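Long-range contacts in putative exotoxin (superantigen) (Streptococcus pyogenes, PDB 1TY0), which is a superantigen, probably acting as a toxin, that can use one common surface for T-cell receptor binding and for dimerization: residues 25-30 and 67-72; 91-96 and 126-131. All blocks are in the same frame, centred on the assembly; numbering follows the deposited sequence.

Contact 1: 25-30 and 67-72; sequences YTNCNI and NQKVNI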
loop_
_atom_site.group_PDB
_atom_site.type_symbol
_atom_site.label_atom_id
_atom_site.label_comp_id
_atom_site.label_asym_id
_atom_site.label_seq_id
_atom_site.Cartn_x
_atom_site.Cartn_y
_atom_site.Cartn_z
ATOM N N TYR A 25 -6.209 0.128 -11.404
ATOM C CA TYR A 25 -7.285 -0.587 -12.088
ATOM C C TYR A 25 -7.480 -0.022 -13.481
ATOM O O TYR A 25 -7.392 1.186 -13.677
ATOM C CB TYR A 25 -8.587 -0.457 -11.296
ATOM C CG TYR A 25 -8.544 -1.205 -9.985
ATOM C CD1 TYR A 25 -8.737 -2.580 -9.947
ATOM C CD2 TYR A 25 -8.243 -0.547 -8.791
ATOM C CE1 TYR A 25 -8.633 -3.291 -8.755
ATOM C CE2 TYR A 25 -8.133 -1.248 -7.594
ATOM C CZ TYR A 25 -8.327 -2.620 -7.586
ATOM O OH TYR A 25 -8.186 -3.339 -6.423
ATOM N N THR A 26 -7.769 -0.889 -14.446
ATOM C CA THR A 26 -7.954 -0.421 -15.812
ATOM C C THR A 26 -9.351 -0.682 -16.373
ATOM O O THR A 26 -10.046 -1.612 -15.950
ATOM C CB THR A 26 -6.911 -1.060 -16.754
ATOM O OG1 THR A 26 -6.986 -2.485 -16.649
ATOM C CG2 THR A 26 -5.502 -0.608 -16.379
ATOM N N ASN A 27 -9.750 0.170 -17.312
ATOM C CA ASN A 27 -11.039 0.064 -17.995
ATOM C C ASN A 27 -12.221 0.056 -17.024
ATOM O O ASN A 27 -13.050 -0.854 -17.038
ATOM C CB ASN A 27 -11.043 -1.200 -18.862
ATOM C CG ASN A 27 -12.244 -1.276 -19.781
ATOM O OD1 ASN A 27 -12.625 -0.287 -20.404
ATOM N ND2 ASN A 27 -12.838 -2.459 -19.880
ATOM N N CYS A 28 -12.292 1.093 -16.195
ATOM C CA CYS A 28 -13.346 1.235 -15.196
ATOM C C CYS A 28 -14.355 2.293 -15.614
ATOM O O CYS A 28 -13.998 3.298 -16.224
ATOM C CB CYS A 28 -12.738 1.636 -13.857
ATOM S SG CYS A 28 -11.489 0.479 -13.298
ATOM N N ASN A 29 -15.613 2.082 -15.254
ATOM C CA ASN A 29 -16.663 3.021 -15.627
ATOM C C ASN A 29 -16.842 4.199 -14.683
ATOM O O ASN A 29 -16.868 4.032 -13.460
ATOM C CB ASN A 29 -18.000 2.289 -15.745
ATOM C CG ASN A 29 -19.097 3.176 -16.291
ATOM O OD1 ASN A 29 -19.941 3.680 -15.548
ATOM N ND2 ASN A 29 -19.079 3.388 -17.599
ATOM N N ILE A 30 -16.965 5.393 -15.255
ATOM C CA ILE A 30 -17.212 6.593 -14.460
ATOM C C ILE A 30 -18.703 6.569 -14.159
ATOM O O ILE A 30 -19.523 6.821 -15.044
ATOM C CB ILE A 30 -16.901 7.891 -15.243
ATOM C CG1 ILE A 30 -15.399 7.981 -15.536
ATOM C CG2 ILE A 30 -17.352 9.112 -14.431
ATOM C CD1 ILE A 30 -14.985 9.237 -16.282
ATOM N N ASN A 67 -20.103 7.478 -17.595
ATOM C CA ASN A 67 -20.052 6.210 -18.308
ATOM C C ASN A 67 -18.915 6.064 -19.311
ATOM O O ASN A 67 -18.922 5.169 -20.153
ATOM C CB ASN A 67 -21.404 5.920 -18.950
ATOM C CG ASN A 67 -22.504 5.817 -17.916
ATOM O OD1 ASN A 67 -22.333 5.161 -16.886
ATOM N ND2 ASN A 67 -23.632 6.470 -18.172
ATOM N N GLN A 68 -17.938 6.956 -19.203
ATOM C CA GLN A 68 -16.749 6.900 -20.037
ATOM C C GLN A 68 -15.866 5.907 -19.282
ATOM O O GLN A 68 -15.940 5.826 -18.053
ATOM C CB GLN A 68 -16.063 8.268 -20.074
ATOM C CG GLN A 68 -14.774 8.327 -20.877
ATOM C CD GLN A 68 -14.080 9.678 -20.767
ATOM O OE1 GLN A 68 -14.693 10.681 -20.380
ATOM N NE2 GLN A 68 -12.794 9.715 -21.119
ATOM N N LYS A 69 -15.055 5.142 -20.006
ATOM C CA LYS A 69 -14.159 4.185 -19.371
ATOM C C LYS A 69 -12.840 4.881 -19.076
ATOM O O LYS A 69 -12.322 5.634 -19.904
ATOM C CB LYS A 69 -13.917 2.980 -20.285
ATOM C CG LYS A 69 -15.151 2.125 -20.532
ATOM C CD LYS A 69 -15.687 1.547 -19.233
ATOM C CE LYS A 69 -16.927 0.691 -19.473
ATOM N NZ LYS A 69 -18.054 1.484 -20.034
ATOM N N VAL A 70 -12.301 4.642 -17.887
ATOM C CA VAL A 70 -11.043 5.258 -17.502
ATOM C C VAL A 70 -10.127 4.287 -16.785
ATOM O O VAL A 70 -10.552 3.221 -16.335
ATOM C CB VAL A 70 -11.267 6.464 -16.555
ATOM C CG1 VAL A 70 -12.048 7.560 -17.270
ATOM C CG2 VAL A 70 -12.009 6.014 -15.306
ATOM N N ASN A 71 -8.855 4.664 -16.708
ATOM C CA ASN A 71 -7.864 3.880 -15.992
ATOM C C ASN A 71 -7.539 4.650 -14.731
ATOM O O ASN A 71 -7.575 5.885 -14.711
ATOM C CB ASN A 71 -6.601 3.700 -16.823
ATOM C CG ASN A 71 -6.838 2.834 -18.038
ATOM O OD1 ASN A 71 -7.604 1.877 -17.976
ATOM N ND2 ASN A 71 -6.176 3.158 -19.146
ATOM N N ILE A 72 -7.215 3.913 -13.678
ATOM C CA ILE A 72 -6.900 4.518 -12.402
ATOM C C ILE A 72 -5.528 4.094 -11.913
ATOM O O ILE A 72 -5.199 2.907 -11.912
ATOM C CB ILE A 72 -7.900 4.079 -11.311
ATOM C CG1 ILE A 72 -9.319 4.487 -11.701
ATOM C CG2 ILE A 72 -7.493 4.680 -9.959
ATOM C CD1 ILE A 72 -10.386 3.897 -10.789
#
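Asn71 lays its side chain obliquely across Thr26, CG anti to the carbonyl carbon (chi1 -68°), so that OD1 passes 3.3 Å from Thr26 CB and meets the backbone just beyond. There the amide N of Asn27 donates to Asn71 OD1 at 2.8 Å, nearly along the C=O axis and fairly straight, with 162° at the hydrogen. The other end of this amide, ND2, donates to Asn98 OD1, so bonds at both ends fix its rotation. On the face carrying Val70, Ile30 crosses at about a right angle, its terminal CD1 lying 3.5 Å from Val70 CG1. Cys28 and Ile72 share that face, and all four side chains touch Ile40 of strand 37-41. Tyr25 starts on it too, but its ring leads away to an edge-to-face contact with Tyr45. Asn27 and Lys69 cross obliquely toward the solvent, with Asn27 OD1 alongside the aliphatic part of the lysine, 3.5 Å from Lys69 CG.

The backbones supply the framework. Tyr25 pairs with Ile72 and Cys28 with Val70, both antiparallel and hydrogen-bonded; Ile72 N reaches Tyr25 O at 2.7 Å, and Cys28 N reaches Val70 O at 2.8 Å. Between these pairs the register slips by one residue, because Asn27, with phi and psi both near 56°, faces Val70 together with Cys28: a G1 beta bulge. The bulge turns the amide of Asn27 away from strand bonding to Val70 O, and Asn71 OD1 takes it instead. A side-chain carbonyl thus satisfies the amide at the corner, while the apolar face packs on Ile40 within the OB-fold sheet.

Contact 2: 91-96 and 126-131; sequences VTPSVN and KPIFTI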
loop_
_atom_site.group_PDB
_atom_site.type_symbol
_atom_site.label_atom_id
_atom_site.label_comp_id
_atom_site.label_asym_id
_atom_site.label_seq_id
_atom_site.Cartn_x
_atom_site.Cartn_y
_atom_site.Cartn_z
ATOM N N VAL A 91 -6.573 9.723 -12.816
ATOM C CA VAL A 91 -7.588 9.261 -13.761
ATOM C C VAL A 91 -7.299 9.643 -15.208
ATOM O O VAL A 91 -7.133 10.815 -15.519
ATOM C CB VAL A 91 -8.967 9.824 -13.361
ATOM C CG1 VAL A 91 -10.034 9.378 -14.353
ATOM C CG2 VAL A 91 -9.317 9.357 -11.948
ATOM N N THR A 92 -7.250 8.640 -16.083
ATOM C CA THR A 92 -6.987 8.859 -17.502
ATOM C C THR A 92 -7.993 8.123 -18.373
ATOM O O THR A 92 -8.582 7.122 -17.967
ATOM C CB THR A 92 -5.581 8.358 -17.917
ATOM O OG1 THR A 92 -5.423 6.987 -17.513
ATOM C CG2 THR A 92 -4.497 9.219 -17.288
ATOM N N PRO A 93 -8.204 8.617 -19.596
ATOM C CA PRO A 93 -9.152 7.958 -20.493
ATOM C C PRO A 93 -8.589 6.600 -20.891
ATOM O O PRO A 93 -7.392 6.480 -21.161
ATOM C CB PRO A 93 -9.212 8.906 -21.692
ATOM C CG PRO A 93 -8.855 10.236 -21.110
ATOM C CD PRO A 93 -7.736 9.892 -20.162
ATOM N N SER A 94 -9.435 5.575 -20.898
ATOM C CA SER A 94 -9.006 4.244 -21.318
ATOM C C SER A 94 -9.384 4.208 -22.793
ATOM O O SER A 94 -10.567 4.173 -23.126
ATOM C CB SER A 94 -9.770 3.160 -20.557
ATOM O OG SER A 94 -9.335 1.870 -20.952
ATOM N N VAL A 95 -8.388 4.224 -23.675
ATOM C CA VAL A 95 -8.666 4.248 -25.110
ATOM C C VAL A 95 -8.324 2.989 -25.902
ATOM O O VAL A 95 -8.541 2.940 -27.114
ATOM C CB VAL A 95 -7.965 5.452 -25.775
ATOM C CG1 VAL A 95 -8.482 6.744 -25.166
ATOM C CG2 VAL A 95 -6.455 5.348 -25.590
ATOM N N ASN A 96 -7.786 1.976 -25.232
ATOM C CA ASN A 96 -7.458 0.733 -25.916
ATOM C C ASN A 96 -7.233 -0.414 -24.944
ATOM O O ASN A 96 -7.690 -0.362 -23.802
ATOM C CB ASN A 96 -6.240 0.918 -26.838
ATOM C CG ASN A 96 -4.973 1.303 -26.091
ATOM O OD1 ASN A 96 -3.936 1.556 -26.711
ATOM N ND2 ASN A 96 -5.043 1.347 -24.766
ATOM N N LYS A 126 -0.091 1.932 -20.241
ATOM C CA LYS A 126 -1.177 2.707 -20.828
ATOM C C LYS A 126 -0.632 3.786 -21.766
ATOM O O LYS A 126 0.430 4.359 -21.519
ATOM C CB LYS A 126 -2.057 3.321 -19.724
ATOM C CG LYS A 126 -1.300 4.008 -18.603
ATOM C CD LYS A 126 -2.250 4.618 -17.563
ATOM C CE LYS A 126 -2.929 3.558 -16.701
ATOM N NZ LYS A 126 -1.962 2.780 -15.869
ATOM N N PRO A 127 -1.349 4.060 -22.872
ATOM C CA PRO A 127 -0.957 5.065 -23.868
ATOM C C PRO A 127 -1.081 6.504 -23.375
ATOM O O PRO A 127 -0.445 7.413 -23.911
ATOM C CB PRO A 127 -1.886 4.760 -25.041
ATOM C CG PRO A 127 -3.130 4.288 -24.355
ATOM C CD PRO A 127 -2.574 3.357 -23.298
ATOM N N ILE A 128 -1.908 6.697 -22.353
ATOM C CA ILE A 128 -2.127 8.004 -21.743
ATOM C C ILE A 128 -1.960 7.739 -20.253
ATOM O O ILE A 128 -2.643 6.878 -19.702
ATOM C CB ILE A 128 -3.559 8.507 -22.014
ATOM C CG1 ILE A 128 -3.794 8.613 -23.521
ATOM C CG2 ILE A 128 -3.773 9.860 -21.368
ATOM C CD1 ILE A 128 -5.223 8.935 -23.884
ATOM N N PHE A 129 -1.052 8.456 -19.603
ATOM C CA PHE A 129 -0.808 8.225 -18.180
ATOM C C PHE A 129 -0.647 9.504 -17.371
ATOM O O PHE A 129 -0.348 10.573 -17.917
ATOM C CB PHE A 129 0.437 7.340 -18.013
ATOM C CG PHE A 129 1.705 7.963 -18.536
ATOM C CD1 PHE A 129 2.457 8.812 -17.738
ATOM C CD2 PHE A 129 2.131 7.717 -19.842
ATOM C CE1 PHE A 129 3.623 9.418 -18.224
ATOM C CE2 PHE A 129 3.289 8.315 -20.339
ATOM C CZ PHE A 129 4.037 9.168 -19.528
ATOM N N THR A 130 -0.847 9.397 -16.063
ATOM C CA THR A 130 -0.709 10.563 -15.196
ATOM C C THR A 130 0.733 10.709 -14.733
ATOM O O THR A 130 1.480 9.729 -14.651
ATOM C CB THR A 130 -1.595 10.454 -13.932
ATOM O OG1 THR A 130 -1.180 9.325 -13.146
ATOM C CG2 THR A 130 -3.058 10.294 -14.319
ATOM N N ILE A 131 1.128 11.939 -14.438
ATOM C CA ILE A 131 2.462 12.184 -13.936
ATOM C C ILE A 131 2.535 11.490 -12.579
ATOM O O ILE A 131 3.599 11.062 -12.157
ATOM C CB ILE A 131 2.734 13.699 -13.798
ATOM C CG1 ILE A 131 2.761 14.320 -15.200
ATOM C CG2 ILE A 131 4.062 13.942 -13.067
ATOM C CD1 ILE A 131 2.988 15.816 -15.228
HETATM O O HOH W 1 -4.997 5.756 -19.782
#
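An ordered water is the best-held polar atom between the segments, gripped by three hydrogen bonds. It accepts from Thr92 OG1 at 2.6 Å and donates to Ile128 O, also at 2.6 Å, and to Pro93 O at 2.9 Å. Thr92 OG1 sits in the crowded position between backbone N and carbonyl carbon (chi1 53°), which directs it at the water. The two strands run nearly antiparallel, at 170°, but their axes come no closer than 6.6 Å, and no direct hydrogen bond joins them; the water spans part of that separation.

Side chains do the rest. The same torsion sends Thr92 CG2 toward Thr130, where the two side chains cross obliquely and their methyls are in tight contact, Thr92 CG2 to Thr130 CG2 being 3.5 Å. The CB of Ile128 points toward the other strand, and its side chain is met by two residues, each at about a right angle: its CG2 lies 4.1 Å from Pro93 CD, and its CD1 lies 4.1 Å from Val95 CG1. Val95 also slides past Pro127 in the opposite direction, with Val95 CG2 3.7 Å from Pro127 CG, and the amide of Asn96 comes tip to tip with that proline ring.

Thr130 has a second task: its OG1 accepts from the backbone N of Glu133, as an N-cap does at the start of helix 131-146. The carboxylate of Glu133 forms a salt bridge with Lys126. Strand 128-130, which pairs with strand 195-197, packs against the end of strand 84-93; the water and the apolar contacts join OB-fold and beta-grasp parts, the two-domain architecture of staphylococcal and streptococcal superantigens.

Strand 69-74 connects the two contacts: it pairs with residues 25-30 in contact 1, while Asn71 N probably bonds Thr92 O and Lys69 O probably receives Ser94 N of contact 2. Their centres lie 10 Å apart, and both are partly buried. Contact 1 stays within the OB-fold sheet and buries 649 Å², and its chemistry is mainly backbone hydrogen bonding with one apolar face turned inward, Asn27, Asn67 and Lys69 exposed, and the Asn71 amide buried and satisfied. Contact 2 crosses between the OB-fold and beta-grasp parts and buries only 362 Å², relying on methyl and proline packing beside one bridging water. Sheet pairing thus gives way to side-chain and solvent-mediated contact at the domain boundary.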